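Local coordinates for protein putative esterase (Sulfolobus solfataricus P2, PDB 2RAU) that is probably a lipase or esterase of the alpha/beta-hydrolase superfamily and carries bound calcium, at residues A[15-27]-A[36-48]. Sequence-based numbering, arbitrary orientation. Where two conformers were deposited one is given.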
ATOM      1  N   ILE A  15      -3.064  16.843  10.422  1.00 32.78           N
ATOM      2  CA  ILE A  15      -2.274  15.604  10.476  1.00 31.22           C
ATOM      3  C   ILE A  15      -1.128  15.820  11.473  1.00 32.16           C
ATOM      4  O   ILE A  15      -0.477  16.852  11.448  1.00 29.03           O
ATOM      5  CB  ILE A  15      -1.790  15.228   9.063  1.00 31.23           C
ATOM      6  CG1 ILE A  15      -3.022  14.934   8.180  1.00 32.58           C
ATOM      7  CG2 ILE A  15      -0.765  14.106   9.136  1.00 28.09           C
ATOM      8  CD1 ILE A  15      -2.763  14.630   6.701  1.00 28.49           C
ATOM      9  N   LEU A  16      -0.939  14.885  12.381  1.00 33.90           N
ATOM     10  CA  LEU A  16       0.117  15.023  13.383  1.00 35.06           C
ATOM     11  C   LEU A  16       1.450  15.279  12.717  1.00 33.29           C
ATOM     12  O   LEU A  16       1.803  14.621  11.733  1.00 31.44           O
ATOM     13  CB  LEU A  16       0.196  13.814  14.299  1.00 40.45           C
ATOM     14  CG  LEU A  16       0.843  12.488  13.875  1.00 49.01           C
ATOM     15  CD1 LEU A  16       1.120  11.587  15.115  1.00 40.50           C
ATOM     16  CD2 LEU A  16       0.026  11.747  12.773  1.00 47.64           C
ATOM     17  N   GLY A  17       2.156  16.290  13.235  1.00 32.54           N
ATOM     18  CA  GLY A  17       3.464  16.693  12.730  1.00 31.75           C
ATOM     19  C   GLY A  17       3.452  17.433  11.417  1.00 32.02           C
ATOM     20  O   GLY A  17       4.504  17.798  10.907  1.00 33.46           O
ATOM     21  N   ASN A  18       2.258  17.650  10.861  1.00 31.81           N
ATOM     22  CA  ASN A  18       2.107  18.250   9.543  1.00 30.33           C
ATOM     23  C   ASN A  18       0.873  19.097   9.582  1.00 30.67           C
ATOM     24  O   ASN A  18      -0.108  18.819   8.901  1.00 31.26           O
ATOM     25  CB  ASN A  18       1.969  17.153   8.492  1.00 33.64           C
ATOM     26  CG  ASN A  18       3.207  16.298   8.372  1.00 30.05           C
ATOM     27  OD1 ASN A  18       4.087  16.639   7.602  1.00 36.93           O
ATOM     28  ND2 ASN A  18       3.311  15.206   9.177  1.00 30.00           N
ATOM     29  N   ASP A  19       0.917  20.190  10.335  1.00 33.42           N
ATOM     30  CA  ASP A  19      -0.324  20.935  10.566  1.00 38.03           C
ATOM     31  C   ASP A  19      -0.793  21.860   9.415  1.00 36.13           C
ATOM     32  O   ASP A  19      -1.844  22.497   9.518  1.00 36.20           O
ATOM     33  CB  ASP A  19      -0.265  21.698  11.887  1.00 43.67           C
ATOM     34  CG  ASP A  19       0.801  22.726  11.911  1.00 49.39           C
ATOM     35  OD1 ASP A  19       1.216  23.220  10.833  1.00 61.18           O
ATOM     36  OD2 ASP A  19       1.260  23.024  13.036  1.00 73.75           O
ATOM     37  N   GLN A  20      -0.017  21.936   8.335  1.00 33.00           N
ATOM     38  CA  GLN A  20      -0.485  22.585   7.122  1.00 33.75           C
ATOM     39  C   GLN A  20      -1.341  21.659   6.261  1.00 29.24           C
ATOM     40  O   GLN A  20      -1.953  22.084   5.251  1.00 30.15           O
ATOM     41  CB  GLN A  20       0.718  23.120   6.334  1.00 36.15           C
ATOM     42  CG  GLN A  20       1.317  24.405   7.020  1.00 45.07           C
ATOM     43  CD  GLN A  20       0.185  25.384   7.561  1.00 62.07           C
ATOM     44  OE1 GLN A  20      -0.186  25.341   8.757  1.00 65.62           O
ATOM     45  NE2 GLN A  20      -0.387  26.212   6.664  1.00 57.16           N
ATOM     46  N   LEU A  21      -1.358  20.391   6.632  1.00 28.85           N
ATOM     47  CA  LEU A  21      -2.109  19.365   5.900  1.00 28.64           C
ATOM     48  C   LEU A  21      -3.330  18.929   6.677  1.00 29.91           C
ATOM     49  O   LEU A  21      -3.298  18.784   7.909  1.00 32.55           O
ATOM     50  CB  LEU A  21      -1.245  18.146   5.597  1.00 27.31           C
ATOM     51  CG  LEU A  21      -0.029  18.380   4.716  1.00 32.93           C
ATOM     52  CD1 LEU A  21       0.732  17.066   4.575  1.00 28.69           C
ATOM     53  CD2 LEU A  21      -0.427  18.992   3.369  1.00 27.44           C
ATOM     54  N   ILE A  22      -4.447  18.732   5.986  0.50 28.28           N
ATOM     55  CA  ILE A  22      -5.644  18.292   6.691  0.50 26.80           C
ATOM     56  C   ILE A  22      -6.181  16.996   6.059  0.50 26.88           C
ATOM     57  O   ILE A  22      -5.971  16.715   4.869  0.50 26.42           O
ATOM     58  CB  ILE A  22      -6.707  19.449   6.866  0.50 29.51           C
ATOM     59  CG1 ILE A  22      -7.411  19.719   5.562  0.50 27.27           C
ATOM     60  CG2 ILE A  22      -6.057  20.764   7.476  0.50 23.75           C
ATOM     61  CD1 ILE A  22      -8.628  18.842   5.332  0.50 41.05           C
ATOM     62  N   GLU A  23      -6.809  16.188   6.906  1.00 26.97           N
ATOM     63  CA  GLU A  23      -7.363  14.895   6.535  1.00 27.35           C
ATOM     64  C   GLU A  23      -8.884  14.843   6.694  1.00 27.67           C
ATOM     65  O   GLU A  23      -9.441  15.365   7.633  1.00 28.61           O
ATOM     66  CB  GLU A  23      -6.714  13.838   7.430  1.00 28.73           C
ATOM     67  CG  GLU A  23      -7.000  12.405   7.056  1.00 27.30           C
ATOM     68  CD  GLU A  23      -6.411  11.379   8.015  1.00 30.91           C
ATOM     69  OE1 GLU A  23      -6.121  11.708   9.201  1.00 32.72           O
ATOM     70  OE2 GLU A  23      -6.269  10.220   7.586  1.00 31.99           O
ATOM     71  N   ASN A  24      -9.536  14.201   5.726  1.00 29.40           N
ATOM     72  CA  ASN A  24     -10.933  13.841   5.793  1.00 27.44           C
ATOM     73  C   ASN A  24     -11.017  12.332   5.608  1.00 27.62           C
ATOM     74  O   ASN A  24     -10.248  11.763   4.859  1.00 26.94           O
ATOM     75  CB  ASN A  24     -11.731  14.597   4.744  1.00 26.70           C
ATOM     76  CG  ASN A  24     -11.882  16.069   5.115  1.00 31.24           C
ATOM     77  OD1 ASN A  24     -12.729  16.401   5.900  1.00 32.52           O
ATOM     78  ND2 ASN A  24     -10.969  16.919   4.642  1.00 36.92           N
ATOM     79  N   ILE A  25     -11.913  11.692   6.337  1.00 26.56           N
ATOM     80  CA  ILE A  25     -12.127  10.256   6.212  1.00 25.79           C
ATOM     81  C   ILE A  25     -13.643   9.975   6.100  1.00 25.84           C
ATOM     82  O   ILE A  25     -14.438  10.492   6.872  1.00 27.75           O
ATOM     83  CB  ILE A  25     -11.587   9.440   7.399  1.00 27.34           C
ATOM     84  CG1 ILE A  25     -10.124   9.788   7.714  1.00 28.07           C
ATOM     85  CG2 ILE A  25     -11.723   7.984   7.126  1.00 25.90           C
ATOM     86  CD1 ILE A  25      -9.578   9.104   8.947  1.00 27.52           C
ATOM     87  N   TRP A  26     -13.979   9.131   5.137  1.00 27.91           N
ATOM     88  CA  TRP A  26     -15.322   8.627   4.954  1.00 28.22           C
ATOM     89  C   TRP A  26     -15.273   7.137   4.986  1.00 27.51           C
ATOM     90  O   TRP A  26     -14.298   6.521   4.594  1.00 28.67           O
ATOM     91  CB  TRP A  26     -15.898   9.030   3.612  1.00 28.11           C
ATOM     92  CG  TRP A  26     -16.012  10.479   3.360  1.00 29.07           C
ATOM     93  CD1 TRP A  26     -17.116  11.248   3.513  1.00 32.02           C
ATOM     94  CD2 TRP A  26     -14.988  11.346   2.856  1.00 28.59           C
ATOM     95  NE1 TRP A  26     -16.858  12.530   3.124  1.00 32.67           N
ATOM     96  CE2 TRP A  26     -15.558  12.626   2.726  1.00 27.87           C
ATOM     97  CE3 TRP A  26     -13.669  11.155   2.465  1.00 31.24           C
ATOM     98  CZ2 TRP A  26     -14.859  13.707   2.255  1.00 31.19           C
ATOM     99  CZ3 TRP A  26     -12.973  12.235   1.986  1.00 28.67           C
ATOM    100  CH2 TRP A  26     -13.573  13.501   1.885  1.00 32.43           C
ATOM    101  N   LYS A  27     -16.395   6.569   5.369  1.00 27.64           N
ATOM    102  CA  LYS A  27     -16.567   5.131   5.484  1.00 27.25           C
ATOM    103  C   LYS A  27     -17.831   4.666   4.729  1.00 27.14           C
ATOM    104  O   LYS A  27     -18.859   5.381   4.703  1.00 27.78           O
ATOM    105  CB  LYS A  27     -16.765   4.876   6.955  1.00 28.68           C
ATOM    106  CG  LYS A  27     -16.838   3.510   7.374  1.00 40.11           C
ATOM    107  CD  LYS A  27     -17.104   3.475   8.904  1.00 42.37           C
ATOM    108  CE  LYS A  27     -15.945   3.002   9.636  1.00 46.35           C
ATOM    109  NZ  LYS A  27     -16.333   2.634  11.049  1.00 50.14           N
ATOM    110  N   ASP A  36     -17.288  -6.202   6.493  1.00 26.29           N
ATOM    111  CA  ASP A  36     -17.229  -5.770   5.114  1.00 22.85           C
ATOM    112  C   ASP A  36     -17.504  -4.283   5.077  1.00 24.64           C
ATOM    113  O   ASP A  36     -18.648  -3.872   4.919  1.00 26.98           O
ATOM    114  CB  ASP A  36     -18.215  -6.565   4.245  1.00 21.62           C
ATOM    115  CG  ASP A  36     -17.750  -7.974   4.043  1.00 29.62           C
ATOM    116  OD1 ASP A  36     -16.823  -8.112   3.260  1.00 25.90           O
ATOM    117  OD2 ASP A  36     -18.238  -8.930   4.685  1.00 27.67           O
ATOM    118  N   ILE A  37     -16.439  -3.510   5.261  1.00 23.07           N
ATOM    119  CA  ILE A  37     -16.442  -2.022   5.335  1.00 25.84           C
ATOM    120  C   ILE A  37     -15.218  -1.588   4.597  1.00 26.49           C
ATOM    121  O   ILE A  37     -14.186  -2.275   4.647  1.00 24.85           O
ATOM    122  CB  ILE A  37     -16.331  -1.500   6.804  1.00 24.76           C
ATOM    123  CG1 ILE A  37     -17.455  -2.092   7.651  1.00 31.46           C
ATOM    124  CG2 ILE A  37     -16.334   0.108   6.883  1.00 26.84           C
ATOM    125  CD1 ILE A  37     -17.376  -1.668   9.107  1.00 32.77           C
ATOM    126  N   ILE A  38     -15.310  -0.442   3.921  1.00 26.03           N
ATOM    127  CA  ILE A  38     -14.131   0.228   3.301  1.00 25.26           C
ATOM    128  C   ILE A  38     -14.126   1.682   3.738  1.00 26.37           C
ATOM    129  O   ILE A  38     -15.142   2.195   4.234  1.00 25.61           O
ATOM    130  CB  ILE A  38     -14.023   0.099   1.762  1.00 23.56           C
ATOM    131  CG1 ILE A  38     -15.259   0.721   1.081  1.00 24.79           C
ATOM    132  CG2 ILE A  38     -13.880  -1.348   1.383  1.00 24.48           C
ATOM    133  CD1 ILE A  38     -15.186   0.728  -0.460  1.00 25.43           C
ATOM    134  N   SER A  39     -12.960   2.305   3.702  1.00 23.91           N
ATOM    135  CA  SER A  39     -12.891   3.711   3.975  1.00 25.15           C
ATOM    136  C   SER A  39     -11.958   4.444   3.025  1.00 26.18           C
ATOM    137  O   SER A  39     -11.198   3.850   2.279  1.00 24.04           O
ATOM    138  CB  SER A  39     -12.636   4.020   5.465  1.00 30.19           C
ATOM    139  OG  SER A  39     -11.762   3.086   6.068  1.00 34.69           O
ATOM    140  N   LEU A  40     -12.078   5.763   3.023  1.00 28.27           N
ATOM    141  CA  LEU A  40     -11.386   6.604   2.086  1.00 29.88           C
ATOM    142  C   LEU A  40     -10.810   7.797   2.817  1.00 28.74           C
ATOM    143  O   LEU A  40     -11.516   8.407   3.616  1.00 24.95           O
ATOM    144  CB  LEU A  40     -12.388   7.108   1.047  1.00 32.24           C
ATOM    145  CG  LEU A  40     -12.018   8.138   0.020  1.00 34.38           C
ATOM    146  CD1 LEU A  40     -10.811   7.556  -0.657  1.00 36.94           C
ATOM    147  CD2 LEU A  40     -13.208   8.288  -0.952  1.00 36.38           C
ATOM    148  N   HIS A  41      -9.523   8.086   2.596  1.00 25.86           N
ATOM    149  CA  HIS A  41      -8.865   9.256   3.195  1.00 25.22           C
ATOM    150  C   HIS A  41      -8.551  10.236   2.118  1.00 25.64           C
ATOM    151  O   HIS A  41      -8.143   9.865   1.063  1.00 26.03           O
ATOM    152  CB  HIS A  41      -7.527   8.895   3.881  1.00 29.04           C
ATOM    153  CG  HIS A  41      -7.651   7.858   4.968  1.00 24.85           C
ATOM    154  ND1 HIS A  41      -7.241   8.086   6.268  1.00 28.15           N
ATOM    155  CD2 HIS A  41      -8.097   6.582   4.934  1.00 28.05           C
ATOM    156  CE1 HIS A  41      -7.480   7.006   6.995  1.00 29.31           C
ATOM    157  NE2 HIS A  41      -7.982   6.068   6.207  1.00 27.97           N
ATOM    158  N   LYS A  42      -8.748  11.510   2.410  1.00 25.03           N
ATOM    159  CA  LYS A  42      -8.312  12.593   1.547  1.00 26.16           C
ATOM    160  C   LYS A  42      -7.322  13.449   2.350  1.00 26.52           C
ATOM    161  O   LYS A  42      -7.547  13.739   3.541  1.00 28.85           O
ATOM    162  CB  LYS A  42      -9.495  13.474   1.122  1.00 24.50           C
ATOM    163  CG  LYS A  42      -9.138  14.606   0.149  1.00 23.98           C
ATOM    164  CD  LYS A  42     -10.306  15.508  -0.081  1.00 25.32           C
ATOM    165  CE  LYS A  42     -10.001  16.617  -1.062  1.00 22.30           C
ATOM    166  NZ  LYS A  42     -11.229  17.381  -1.303  1.00 22.71           N
ATOM    167  N   VAL A  43      -6.227  13.828   1.703  1.00 25.03           N
ATOM    168  CA  VAL A  43      -5.277  14.766   2.290  1.00 24.69           C
ATOM    169  C   VAL A  43      -5.064  15.936   1.334  1.00 24.74           C
ATOM    170  O   VAL A  43      -4.865  15.752   0.149  1.00 27.80           O
ATOM    171  CB  VAL A  43      -3.919  14.082   2.621  1.00 23.68           C
ATOM    172  CG1 VAL A  43      -2.864  15.075   3.239  1.00 23.27           C
ATOM    173  CG2 VAL A  43      -4.155  12.830   3.539  1.00 24.61           C
ATOM    174  N   ASN A  44      -5.088  17.141   1.890  1.00 22.79           N
ATOM    175  CA  ASN A  44      -4.814  18.355   1.135  1.00 25.99           C
ATOM    176  C   ASN A  44      -4.276  19.422   2.059  1.00 26.08           C
ATOM    177  O   ASN A  44      -4.398  19.338   3.272  1.00 26.05           O
ATOM    178  CB  ASN A  44      -6.039  18.865   0.333  1.00 24.05           C
ATOM    179  CG  ASN A  44      -7.296  19.091   1.186  1.00 27.83           C
ATOM    180  OD1 ASN A  44      -8.152  18.235   1.254  1.00 29.89           O
ATOM    181  ND2 ASN A  44      -7.395  20.222   1.810  1.00 26.54           N
ATOM    182  N   LEU A  45      -3.710  20.442   1.452  1.00 26.31           N
ATOM    183  CA  LEU A  45      -3.273  21.630   2.139  1.00 28.00           C
ATOM    184  C   LEU A  45      -4.463  22.386   2.682  1.00 31.87           C
ATOM    185  O   LEU A  45      -5.542  22.360   2.086  1.00 32.27           O
ATOM    186  CB  LEU A  45      -2.589  22.559   1.137  1.00 31.70           C
ATOM    187  CG  LEU A  45      -1.127  22.446   0.832  1.00 33.26           C
ATOM    188  CD1 LEU A  45      -0.810  23.436  -0.281  1.00 30.02           C
ATOM    189  CD2 LEU A  45      -0.261  22.751   2.067  1.00 31.14           C
ATOM    190  N   ILE A  46      -4.274  23.052   3.819  1.00 31.87           N
ATOM    191  CA  ILE A  46      -5.273  23.931   4.389  1.00 37.03           C
ATOM    192  C   ILE A  46      -5.636  24.907   3.271  1.00 36.57           C
ATOM    193  O   ILE A  46      -4.774  25.421   2.551  1.00 38.06           O
ATOM    194  CB  ILE A  46      -4.759  24.727   5.620  1.00 39.34           C
ATOM    195  CG1 ILE A  46      -4.627  23.854   6.855  1.00 46.60           C
ATOM    196  CG2 ILE A  46      -5.735  25.822   6.005  1.00 46.29           C
ATOM    197  CD1 ILE A  46      -3.986  24.615   8.004  1.00 41.20           C
ATOM    198  N   GLY A  47      -6.907  25.134   3.068  1.00 38.08           N
ATOM    199  CA  GLY A  47      -7.259  26.052   1.979  1.00 41.12           C
ATOM    200  C   GLY A  47      -7.405  25.372   0.627  1.00 41.81           C
ATOM    201  O   GLY A  47      -7.740  26.038  -0.352  1.00 46.12           O
ATOM    202  N   GLY A  48      -7.146  24.059   0.566  1.00 38.20           N
ATOM    203  CA  GLY A  48      -7.489  23.222  -0.594  1.00 33.82           C
ATOM    204  C   GLY A  48      -6.366  22.803  -1.494  1.00 30.79           C
ATOM    205  O   GLY A  48      -5.366  23.474  -1.618  1.00 33.06           O
TER
HETATM  206  O   HOH W   1      -8.649  16.452   3.083  1.00 24.39           O
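Ile22, Asn24 and Trp26 each exchange a pair of backbone hydrogen bonds with Asn44, Lys42 and Leu40, the regular pattern of antiparallel strands, here running at 162° to each other. One further bond, from Ile46 N to Gln20 O (2.9 Å), extends the pairing beyond strand 37-45.

The polar side-chain link across the strands joins Glu23 and His41, diagonal neighbours in the sheet. Glu23 rises from the sheet and leans toward His41 because CG lies opposite its backbone N (chi1 -171°) and the chain stays extended. Its OE2 accepts a nearly straight bond from His41 ND1 (2.7 Å), lying practically in the imidazole plane, while Ile25 CG2 sits over one ring face. With ND1 on Glu23 and NE2 on Asp100, both ring nitrogens are engaged, which fixes the ring's rotation; Lys10 takes Glu23 OE1. A phenylalanine in place of His41 would probably leave Glu23 OE2 and Asp100 without this shared partner, burying carboxylate oxygens against a nonpolar ring.

On the other face, water 1 accepts from Asn24 ND2 (2.8 Å) and lies 2.6 Å from Asn44 OD1; Asn24 OD1 is hydrogen-bonded to Glu12 N. Lys42 CB meets the indole edge of Trp26 at CZ3 (3.8 Å), and its extended chain carries NZ onward to Asp140.

Away from the hairpin connection, Ile15 CD1 presses on Val43 CG1 (3.5 Å), beneath helix 85-91, and Ile22 CG2 meets Ile46 CG1 crosswise (3.5 Å).

Strand 94-100 continues the sheet beyond 37-45, making this beta hairpin part of the antiparallel N-terminal edge of the central sheet, as in alpha/beta-hydrolases.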